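PDB 4AUR: LEOA from Escherichia coli, which probably binds and hydrolyses GTP as a bacterial member of the dynamin family of large GTPases. Local coordinates for residues 313-325 with 381-393. Numbering follows the deposited sequence.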
# COMPACT_ATOMS: atom_id res chain seq x y z
N ASP A 313 -2.39 17.39 -22.63
CA ASP A 313 -2.16 16.85 -23.97
C ASP A 313 -3.06 17.46 -24.99
O ASP A 313 -2.65 17.80 -26.08
CB ASP A 313 -2.44 15.36 -23.99
CG ASP A 313 -1.40 14.57 -23.28
OD1 ASP A 313 -0.37 15.19 -22.90
OD2 ASP A 313 -1.61 13.34 -23.10
N ILE A 314 -4.32 17.57 -24.62
CA ILE A 314 -5.30 18.18 -25.48
C ILE A 314 -5.00 19.65 -25.70
O ILE A 314 -5.14 20.12 -26.78
CB ILE A 314 -6.69 17.95 -24.88
CG1 ILE A 314 -7.04 16.48 -25.04
CG2 ILE A 314 -7.75 18.82 -25.55
CD1 ILE A 314 -8.26 16.09 -24.27
N LYS A 315 -4.56 20.34 -24.68
CA LYS A 315 -4.20 21.74 -24.78
C LYS A 315 -3.06 21.92 -25.74
O LYS A 315 -3.11 22.78 -26.62
CB LYS A 315 -3.80 22.25 -23.40
CG LYS A 315 -3.88 23.75 -23.26
CD LYS A 315 -3.00 24.23 -22.11
CE LYS A 315 -3.09 25.74 -21.92
NZ LYS A 315 -2.31 26.20 -20.73
N GLN A 316 -2.03 21.10 -25.57
CA GLN A 316 -0.82 21.23 -26.36
C GLN A 316 -1.11 20.86 -27.79
O GLN A 316 -0.71 21.55 -28.71
CB GLN A 316 0.28 20.34 -25.81
CG GLN A 316 0.72 20.71 -24.39
CD GLN A 316 1.34 22.09 -24.32
OE1 GLN A 316 2.15 22.46 -25.18
NE2 GLN A 316 0.97 22.86 -23.29
N SER A 317 -1.81 19.75 -27.96
CA SER A 317 -2.39 19.39 -29.22
C SER A 317 -3.08 20.58 -29.88
O SER A 317 -2.71 20.99 -30.99
CB SER A 317 -3.40 18.28 -29.00
OG SER A 317 -2.71 17.09 -28.70
N ARG A 318 -4.05 21.16 -29.20
CA ARG A 318 -4.76 22.25 -29.82
C ARG A 318 -3.82 23.37 -30.19
O ARG A 318 -3.95 23.94 -31.25
CB ARG A 318 -5.87 22.76 -28.92
CG ARG A 318 -6.95 21.72 -28.66
CD ARG A 318 -8.30 22.35 -28.46
NE ARG A 318 -8.97 21.80 -27.28
CZ ARG A 318 -10.11 21.12 -27.28
NH1 ARG A 318 -10.74 20.82 -28.40
NH2 ARG A 318 -10.60 20.72 -26.14
N ILE A 319 -2.89 23.71 -29.31
CA ILE A 319 -1.92 24.78 -29.56
C ILE A 319 -1.09 24.48 -30.79
O ILE A 319 -0.74 25.37 -31.55
CB ILE A 319 -1.00 24.95 -28.35
CG1 ILE A 319 -1.68 25.81 -27.32
CG2 ILE A 319 0.35 25.57 -28.74
CD1 ILE A 319 -0.97 25.78 -25.98
N GLU A 320 -0.76 23.21 -30.99
CA GLU A 320 0.04 22.83 -32.12
C GLU A 320 -0.73 22.95 -33.44
O GLU A 320 -0.24 23.51 -34.41
CB GLU A 320 0.58 21.42 -31.95
CG GLU A 320 1.78 21.20 -32.83
CD GLU A 320 2.40 19.84 -32.65
OE1 GLU A 320 2.18 19.23 -31.57
OE2 GLU A 320 3.11 19.42 -33.61
N VAL A 321 -1.94 22.42 -33.48
CA VAL A 321 -2.76 22.53 -34.66
C VAL A 321 -3.00 23.99 -35.02
O VAL A 321 -2.92 24.34 -36.19
CB VAL A 321 -4.08 21.81 -34.44
CG1 VAL A 321 -5.14 22.22 -35.47
CG2 VAL A 321 -3.82 20.31 -34.46
N LYS A 322 -3.27 24.83 -34.04
CA LYS A 322 -3.43 26.23 -34.34
C LYS A 322 -2.18 26.78 -35.03
O LYS A 322 -2.29 27.55 -35.97
CB LYS A 322 -3.72 27.01 -33.06
CG LYS A 322 -5.18 26.94 -32.63
CD LYS A 322 -5.34 27.13 -31.14
CE LYS A 322 -6.77 27.54 -30.83
NZ LYS A 322 -7.22 27.20 -29.45
N ARG A 323 -1.01 26.35 -34.59
CA ARG A 323 0.23 26.83 -35.16
C ARG A 323 0.40 26.38 -36.60
O ARG A 323 0.87 27.14 -37.45
CB ARG A 323 1.44 26.41 -34.32
CG ARG A 323 2.49 27.51 -34.23
CD ARG A 323 3.84 27.07 -33.68
NE ARG A 323 3.72 26.18 -32.52
CZ ARG A 323 3.91 24.86 -32.56
NH1 ARG A 323 4.25 24.25 -33.70
NH2 ARG A 323 3.77 24.14 -31.44
N LEU A 324 -0.01 25.15 -36.88
CA LEU A 324 0.00 24.64 -38.25
C LEU A 324 -1.02 25.33 -39.14
O LEU A 324 -0.76 25.57 -40.30
CB LEU A 324 -0.27 23.15 -38.26
CG LEU A 324 0.75 22.32 -37.52
CD1 LEU A 324 0.29 20.89 -37.40
CD2 LEU A 324 2.11 22.41 -38.20
N ALA A 325 -2.20 25.61 -38.61
CA ALA A 325 -3.23 26.28 -39.38
C ALA A 325 -2.74 27.63 -39.86
O ALA A 325 -3.05 28.03 -40.98
CB ALA A 325 -4.49 26.45 -38.57
N PHE A 381 -1.27 19.86 -44.42
CA PHE A 381 -1.70 20.32 -43.09
C PHE A 381 -2.62 19.29 -42.46
O PHE A 381 -2.41 18.86 -41.33
CB PHE A 381 -2.40 21.69 -43.19
CG PHE A 381 -3.11 22.11 -41.93
CD1 PHE A 381 -2.54 21.93 -40.69
CD2 PHE A 381 -4.36 22.68 -41.99
CE1 PHE A 381 -3.21 22.32 -39.55
CE2 PHE A 381 -5.03 23.07 -40.85
CZ PHE A 381 -4.45 22.89 -39.63
N PHE A 382 -3.62 18.87 -43.21
CA PHE A 382 -4.52 17.82 -42.78
C PHE A 382 -3.74 16.57 -42.29
O PHE A 382 -4.16 15.88 -41.35
CB PHE A 382 -5.53 17.52 -43.89
CG PHE A 382 -6.69 16.66 -43.46
CD1 PHE A 382 -7.23 16.76 -42.18
CD2 PHE A 382 -7.26 15.78 -44.34
CE1 PHE A 382 -8.31 15.96 -41.79
CE2 PHE A 382 -8.34 14.98 -43.96
CZ PHE A 382 -8.86 15.07 -42.68
N GLU A 383 -2.59 16.29 -42.85
CA GLU A 383 -1.82 15.14 -42.44
C GLU A 383 -1.00 15.44 -41.18
O GLU A 383 -1.06 14.71 -40.21
CB GLU A 383 -0.92 14.67 -43.58
CG GLU A 383 -1.72 14.22 -44.81
CD GLU A 383 -0.89 14.16 -46.09
OE1 GLU A 383 0.36 14.21 -45.98
OE2 GLU A 383 -1.51 14.06 -47.19
N GLN A 384 -0.23 16.52 -41.20
CA GLN A 384 0.48 16.96 -40.01
C GLN A 384 -0.51 17.04 -38.83
O GLN A 384 -0.24 16.51 -37.77
CB GLN A 384 1.15 18.32 -40.24
CG GLN A 384 2.35 18.30 -41.19
CD GLN A 384 3.06 19.67 -41.33
OE1 GLN A 384 2.45 20.74 -41.54
NE2 GLN A 384 4.38 19.63 -41.21
N SER A 385 -1.65 17.68 -39.05
CA SER A 385 -2.65 17.82 -38.00
C SER A 385 -3.34 16.51 -37.62
O SER A 385 -3.66 16.29 -36.46
CB SER A 385 -3.70 18.89 -38.35
OG SER A 385 -4.75 18.34 -39.12
N THR A 386 -3.60 15.63 -38.57
CA THR A 386 -4.05 14.27 -38.23
C THR A 386 -2.97 13.52 -37.41
O THR A 386 -3.29 12.73 -36.55
CB THR A 386 -4.48 13.46 -39.49
OG1 THR A 386 -5.71 13.98 -40.01
CG2 THR A 386 -4.66 11.97 -39.18
N ALA A 387 -1.70 13.77 -37.66
CA ALA A 387 -0.66 13.10 -36.91
C ALA A 387 -0.58 13.61 -35.48
O ALA A 387 -0.16 12.86 -34.60
CB ALA A 387 0.69 13.26 -37.59
N VAL A 388 -0.96 14.86 -35.25
CA VAL A 388 -0.99 15.43 -33.90
C VAL A 388 -2.03 14.70 -33.07
O VAL A 388 -1.79 14.29 -31.94
CB VAL A 388 -1.33 16.94 -33.93
CG1 VAL A 388 -1.82 17.46 -32.57
CG2 VAL A 388 -0.10 17.74 -34.38
N SER A 389 -3.20 14.52 -33.65
CA SER A 389 -4.29 13.85 -32.99
C SER A 389 -3.96 12.37 -32.78
O SER A 389 -4.49 11.72 -31.87
CB SER A 389 -5.56 13.99 -33.80
OG SER A 389 -5.64 12.92 -34.70
N GLN A 390 -3.07 11.84 -33.61
CA GLN A 390 -2.65 10.49 -33.43
C GLN A 390 -1.68 10.33 -32.27
O GLN A 390 -1.72 9.33 -31.59
CB GLN A 390 -2.01 9.92 -34.69
CG GLN A 390 -2.11 8.40 -34.75
CD GLN A 390 -3.41 7.90 -35.37
OE1 GLN A 390 -4.17 8.65 -36.00
NE2 GLN A 390 -3.66 6.62 -35.21
N ARG A 391 -0.80 11.29 -32.07
CA ARG A 391 0.11 11.26 -30.93
C ARG A 391 -0.63 11.46 -29.62
O ARG A 391 -0.21 10.97 -28.59
CB ARG A 391 1.21 12.30 -31.06
CG ARG A 391 2.38 11.81 -31.89
CD ARG A 391 3.51 12.82 -31.99
NE ARG A 391 3.38 13.64 -33.20
CZ ARG A 391 3.02 14.92 -33.23
NH1 ARG A 391 2.75 15.60 -32.11
NH2 ARG A 391 2.94 15.51 -34.41
N LEU A 392 -1.74 12.19 -29.67
CA LEU A 392 -2.54 12.39 -28.50
C LEU A 392 -3.26 11.10 -28.13
O LEU A 392 -3.27 10.72 -26.98
CB LEU A 392 -3.52 13.56 -28.71
CG LEU A 392 -4.79 13.63 -27.86
CD1 LEU A 392 -4.46 13.74 -26.39
CD2 LEU A 392 -5.61 14.81 -28.33
N SER A 393 -3.87 10.45 -29.11
CA SER A 393 -4.54 9.18 -28.89
C SER A 393 -3.56 8.17 -28.33
O SER A 393 -3.90 7.42 -27.44
CB SER A 393 -5.11 8.65 -30.20
OG SER A 393 -5.39 7.26 -30.15
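Phe381 lies against Leu324 and Ala325 where two long helices, 275-343 and 368-408, run antiparallel through the elongated helical bundle of this dynamin-like protein. The N-to-C directions of the two segments make 173°, with the axes 9.8 Å apart at closest approach, and side chains interlock between them as knobs into holes. A chi1 of 168° swings Phe381 CG away from the backbone N and carries the ring over to the turn at Leu324 and Ala325. Ala325 CA stands over one face in a CH-pi contact, 4.1 Å from the ring centroid, while Ala325 CB touches CZ. Phe528, at the end of helix 521-528, also meets this ring.

One turn on, Gln384 and Ser385 help to form the socket for Leu324, together with Phe381 and Val388. Leu324 CD1 rests on Gln384 CB and CD2 on the amide oxygen OE1, whereas the Ser385 hydroxyl is bonded to the backbone oxygen of Phe528. Val388 returns the knob, entering among Ser317, Glu320, Val321 and Leu324. Its two methyls divide the work: CG1 packs on Ser317 CA and lies 4.0 Å from Val321 CG2, and CG2 lies against the carboxylate of Glu320, 3.7 Å from CD.

Arg391, its chain bent at chi3, brings its guanidinium edge to that same carboxylate, the two planes 23° apart. This is a long salt bridge, NH1 to Glu320 OE1 at 3.7 Å, so the attraction is probably modest. Leu392 then spreads its methyls over Asp313, Ile314 and Ser317, with Met535 of helix 530-544 also touching it. Leu392 CB meets Ser317 OG, a hydroxyl tied back to Asp313 O at 2.7 Å and lying above the carbonyl plane; the same oxygen also takes the helical N-H of Ser317.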